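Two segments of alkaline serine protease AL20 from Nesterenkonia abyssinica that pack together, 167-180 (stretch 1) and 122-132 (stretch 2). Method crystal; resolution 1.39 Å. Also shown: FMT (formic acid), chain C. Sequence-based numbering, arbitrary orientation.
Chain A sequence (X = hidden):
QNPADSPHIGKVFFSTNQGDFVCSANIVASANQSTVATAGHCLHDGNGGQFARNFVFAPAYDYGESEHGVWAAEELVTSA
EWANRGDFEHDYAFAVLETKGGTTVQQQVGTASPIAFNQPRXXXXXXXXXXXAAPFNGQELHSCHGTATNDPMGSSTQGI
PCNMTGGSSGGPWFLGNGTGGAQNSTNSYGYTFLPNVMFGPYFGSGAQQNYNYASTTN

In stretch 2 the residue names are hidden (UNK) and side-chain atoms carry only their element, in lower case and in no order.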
# COMPACT_ATOMS: atom_id res chain seq x y z
N GLY A 167 -8.96 11.95 18.37
CA GLY A 167 -8.29 10.89 19.12
C GLY A 167 -9.03 9.58 18.94
O GLY A 167 -8.44 8.50 19.07
N SER A 168 -10.34 9.67 18.68
CA SER A 168 -11.15 8.47 18.47
C SER A 168 -10.96 7.87 17.08
O SER A 168 -11.32 6.71 16.85
CB SER A 168 -12.65 8.74 18.75
OG SER A 168 -13.17 9.71 17.84
N SER A 169 -10.41 8.65 16.15
CA SER A 169 -10.21 8.15 14.79
C SER A 169 -9.42 6.87 14.82
O SER A 169 -8.48 6.72 15.60
CB SER A 169 -9.46 9.15 13.94
OG SER A 169 -10.24 10.30 13.66
N GLY A 170 -9.78 5.96 13.92
CA GLY A 170 -9.12 4.67 13.83
C GLY A 170 -9.75 3.63 14.72
O GLY A 170 -9.49 2.45 14.55
N GLY A 171 -10.57 4.06 15.68
CA GLY A 171 -11.26 3.12 16.57
C GLY A 171 -12.23 2.24 15.81
O GLY A 171 -12.74 2.63 14.76
N PRO A 172 -12.47 1.03 16.30
CA PRO A 172 -13.27 0.05 15.56
C PRO A 172 -14.77 0.29 15.60
O PRO A 172 -15.31 0.73 16.63
CB PRO A 172 -12.94 -1.27 16.26
CG PRO A 172 -12.66 -0.85 17.68
CD PRO A 172 -11.93 0.47 17.56
N TRP A 173 -15.44 -0.02 14.49
CA TRP A 173 -16.89 -0.22 14.49
C TRP A 173 -17.14 -1.71 14.46
O TRP A 173 -16.71 -2.40 13.54
CB TRP A 173 -17.51 0.36 13.23
CG TRP A 173 -17.59 1.85 13.14
CD1 TRP A 173 -16.78 2.78 13.77
CD2 TRP A 173 -18.50 2.60 12.32
NE1 TRP A 173 -17.17 4.06 13.41
CE2 TRP A 173 -18.21 3.97 12.52
CE3 TRP A 173 -19.54 2.23 11.45
CZ2 TRP A 173 -18.93 4.98 11.87
CZ3 TRP A 173 -20.24 3.24 10.80
CH2 TRP A 173 -19.93 4.59 11.01
N PHE A 174 -17.85 -2.21 15.47
CA PHE A 174 -18.24 -3.62 15.51
C PHE A 174 -19.71 -3.75 15.15
O PHE A 174 -20.55 -2.97 15.63
CB PHE A 174 -18.01 -4.21 16.90
CG PHE A 174 -16.59 -4.14 17.36
CD1 PHE A 174 -16.23 -3.36 18.45
CD2 PHE A 174 -15.61 -4.86 16.70
CE1 PHE A 174 -14.90 -3.31 18.87
CE2 PHE A 174 -14.27 -4.81 17.11
CZ PHE A 174 -13.92 -4.04 18.20
N LEU A 175 -20.01 -4.72 14.30
CA LEU A 175 -21.39 -5.08 14.04
C LEU A 175 -22.05 -5.53 15.35
O LEU A 175 -21.48 -6.32 16.10
CB LEU A 175 -21.47 -6.18 12.98
CG LEU A 175 -21.12 -5.67 11.58
CD1 LEU A 175 -20.72 -6.81 10.65
CD2 LEU A 175 -22.27 -4.87 11.00
N GLY A 176 -23.25 -5.01 15.61
CA GLY A 176 -24.03 -5.43 16.77
C GLY A 176 -23.73 -4.68 18.05
O GLY A 176 -23.17 -3.58 18.01
N ASN A 177 -24.09 -5.27 19.20
CA ASN A 177 -23.92 -4.57 20.47
C ASN A 177 -22.71 -5.09 21.23
O ASN A 177 -22.57 -6.30 21.45
CB ASN A 177 -25.20 -4.59 21.34
CG ASN A 177 -25.50 -3.20 22.00
OD1 ASN A 177 -24.82 -2.77 22.93
ND2 ASN A 177 -26.52 -2.51 21.49
N GLY A 178 -21.83 -4.17 21.59
CA GLY A 178 -20.65 -4.50 22.38
C GLY A 178 -19.37 -4.63 21.58
O GLY A 178 -19.33 -4.36 20.38
N THR A 179 -18.31 -5.07 22.26
CA THR A 179 -16.97 -5.13 21.67
C THR A 179 -16.64 -6.46 20.99
O THR A 179 -15.56 -6.60 20.42
CB THR A 179 -15.90 -4.88 22.74
OG1 THR A 179 -16.03 -5.87 23.78
CG2 THR A 179 -16.06 -3.51 23.36
N GLY A 180 -17.58 -7.41 21.00
CA GLY A 180 -17.28 -8.78 20.57
C GLY A 180 -17.60 -9.15 19.13
O GLY A 180 -17.18 -10.20 18.66
N UNK A 122 -26.30 0.09 6.45
CA UNK A 122 -27.39 0.42 7.37
C UNK A 122 -27.53 -0.52 8.55
O UNK A 122 -28.60 -0.60 9.16
N UNK A 123 -26.44 -1.19 8.91
CA UNK A 123 -26.43 -2.07 10.07
C UNK A 123 -26.27 -1.29 11.38
O UNK A 123 -25.90 -0.11 11.37
c UNK A 123 -25.39 -4.01 8.74
o UNK A 123 -25.94 -6.28 9.21
n UNK A 123 -27.64 -4.86 8.84
c UNK A 123 -25.31 -3.09 9.95
c UNK A 123 -26.35 -5.15 8.94
N UNK A 124 -26.53 -1.96 12.49
CA UNK A 124 -26.32 -1.41 13.82
C UNK A 124 -24.88 -1.68 14.27
O UNK A 124 -24.37 -2.80 14.13
c UNK A 124 -26.42 -2.08 17.16
o UNK A 124 -27.02 -0.00 20.10
c UNK A 124 -27.99 -0.39 16.58
c UNK A 124 -27.24 -1.49 16.21
c UNK A 124 -26.34 -1.58 18.45
c UNK A 124 -27.31 -2.05 14.81
c UNK A 124 -27.93 0.12 17.88
c UNK A 124 -27.10 -0.48 18.80
N UNK A 125 -24.26 -0.65 14.83
CA UNK A 125 -22.86 -0.71 15.24
C UNK A 125 -22.65 -0.25 16.67
O UNK A 125 -23.39 0.58 17.20
o UNK A 125 -21.40 -1.58 9.01
c UNK A 125 -22.01 0.21 14.36
c UNK A 125 -20.70 -1.68 11.31
c UNK A 125 -22.65 0.21 11.92
c UNK A 125 -20.86 -1.23 12.62
c UNK A 125 -21.83 -0.27 12.94
c UNK A 125 -22.49 -0.22 10.61
c UNK A 125 -21.53 -1.17 10.31
N UNK A 126 -21.58 -0.79 17.25
CA UNK A 126 -20.96 -0.26 18.45
C UNK A 126 -19.55 0.17 18.07
O UNK A 126 -18.74 -0.65 17.62
o UNK A 126 -22.20 -1.79 19.86
c UNK A 126 -20.90 -1.36 19.52
N UNK A 127 -19.27 1.47 18.22
CA UNK A 127 -17.97 2.05 17.85
C UNK A 127 -17.22 2.47 19.10
O UNK A 127 -17.82 2.93 20.06
c UNK A 127 -18.16 3.23 16.92
N UNK A 128 -15.90 2.30 19.09
CA UNK A 128 -15.07 2.52 20.27
C UNK A 128 -13.87 3.38 19.93
O UNK A 128 -13.40 3.38 18.79
o UNK A 128 -19.10 -1.62 22.90
c UNK A 128 -16.12 0.51 22.77
c UNK A 128 -18.00 -0.93 22.43
c UNK A 128 -15.78 0.41 21.42
c UNK A 128 -14.61 1.18 20.86
c UNK A 128 -17.23 -0.17 23.28
c UNK A 128 -16.57 -0.38 20.59
c UNK A 128 -17.68 -1.06 21.09
N UNK A 129 -13.36 4.10 20.92
CA UNK A 129 -12.13 4.83 20.72
C UNK A 129 -11.66 5.54 21.96
O UNK A 129 -12.31 5.45 23.02
N UNK A 130 -10.54 6.24 21.82
CA UNK A 130 -9.93 7.03 22.88
C UNK A 130 -9.99 8.52 22.54
O UNK A 130 -8.96 9.13 22.23
c UNK A 130 -8.39 5.24 23.79
c UNK A 130 -8.16 3.94 25.82
c UNK A 130 -8.24 5.17 25.17
c UNK A 130 -8.40 2.81 23.70
c UNK A 130 -8.48 4.04 23.07
o UNK A 130 -8.15 1.55 25.70
c UNK A 130 -8.23 2.77 25.08
c UNK A 130 -8.49 6.58 23.09
N UNK A 131 -11.19 9.12 22.64
CA UNK A 131 -11.30 10.54 22.32
C UNK A 131 -10.44 11.36 23.29
O UNK A 131 -10.37 11.05 24.48
c UNK A 131 -13.27 9.78 23.45
c UNK A 131 -12.79 10.84 22.51
c UNK A 131 -12.48 8.55 23.09
N UNK A 132 -9.79 12.40 22.77
CA UNK A 132 -8.79 13.14 23.53
C UNK A 132 -9.09 14.63 23.67
O UNK A 132 -8.42 15.31 24.44
c UNK A 132 -7.39 12.91 22.94
C FMT C . -7.95 12.00 15.21
O1 FMT C . -7.70 12.04 13.99
O2 FMT C . -9.04 11.64 15.65

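Position 122 has no side-chain atoms and lies out of reach of stretch 1; with phi at 77°, it is Gly 122. Position 123 carries three carbons, the third bearing one oxygen and one nitrogen, and its CB rests 3.7 Å from Leu 175 CD2. An amide on a two-carbon arm is Gln 123.

At position 124 one carbon leads to a six-carbon ring bearing an oxygen, and that oxygen reaches to 2.9 Å from Asn 177 ND2: the signature is that of Tyr 124. Its backbone O accepts a hydrogen bond from Gly 176 N at 2.9 Å. Position 125 has the same carbon, ring and oxygen. The edge of the Trp 173 six-membered ring meets the face of this ring, with Trp 173 CE3 3.7 Å from the ring carbon bonded to the position's CB, and Leu 175 CD2 lies 3.6 Å from another of its ring carbons; this is Tyr 125.

Position 126 holds one carbon and one oxygen, unbranched. The oxygen donates to Gly 176 O at 2.8 Å and accepts from Gly 178 N at 3.0 Å, serving the backbone where stretch 1 has left its strand, though its placement is less sure. This is Ser 126. At position 127 a lone carbon, the CB, sits 3.5 Å from Trp 173 CD1, which means Ala 127.

Position 128 again shows one carbon and a six-carbon ring with an oxygen. Thr 179 CG2 stands over the ring's face, and Phe 174 CD1 approaches one of its carbons at 3.7 Å. This is Tyr 128, which has the largest covered area of any residue here. Position 129, nearly fully extended, has no side chain: Gly 129. A CB there would be tight against Ser 168 O.

Position 130 carries another one-carbon, six-carbon-ring, one-oxygen side chain, whose end leads away from stretch 1: Tyr 130. At 131 three carbons close onto the backbone N, with the CB 4.3 Å from Ser 168 CB, giving Pro 131. One carbon at position 132 makes Ala 132.

The contact is a short antiparallel ladder. Phe 174 and Ser 126 exchange both hydrogen bonds, N to O at 2.8 Å from Phe 174 N to Ser 126 O and 2.9 Å from Ser 126 N to Phe 174 O; Tyr 128 N to Pro 172 O, at 3.0 Å, extends it. Trp 173 and Ala 127 share one face, large beside small, while Phe 174 and Ser 126 occupy the other. Glycine permits close backbone passage: a CB on Gly 171 would clash with Tyr 128 O. The contact combines backbone pairing with aromatic packing: Trp 173 on one face of the sheet meets Tyr 125, and Phe 174 on the other meets Tyr 128.

Stretch 2 (122-132) GQYYSAYGYPA
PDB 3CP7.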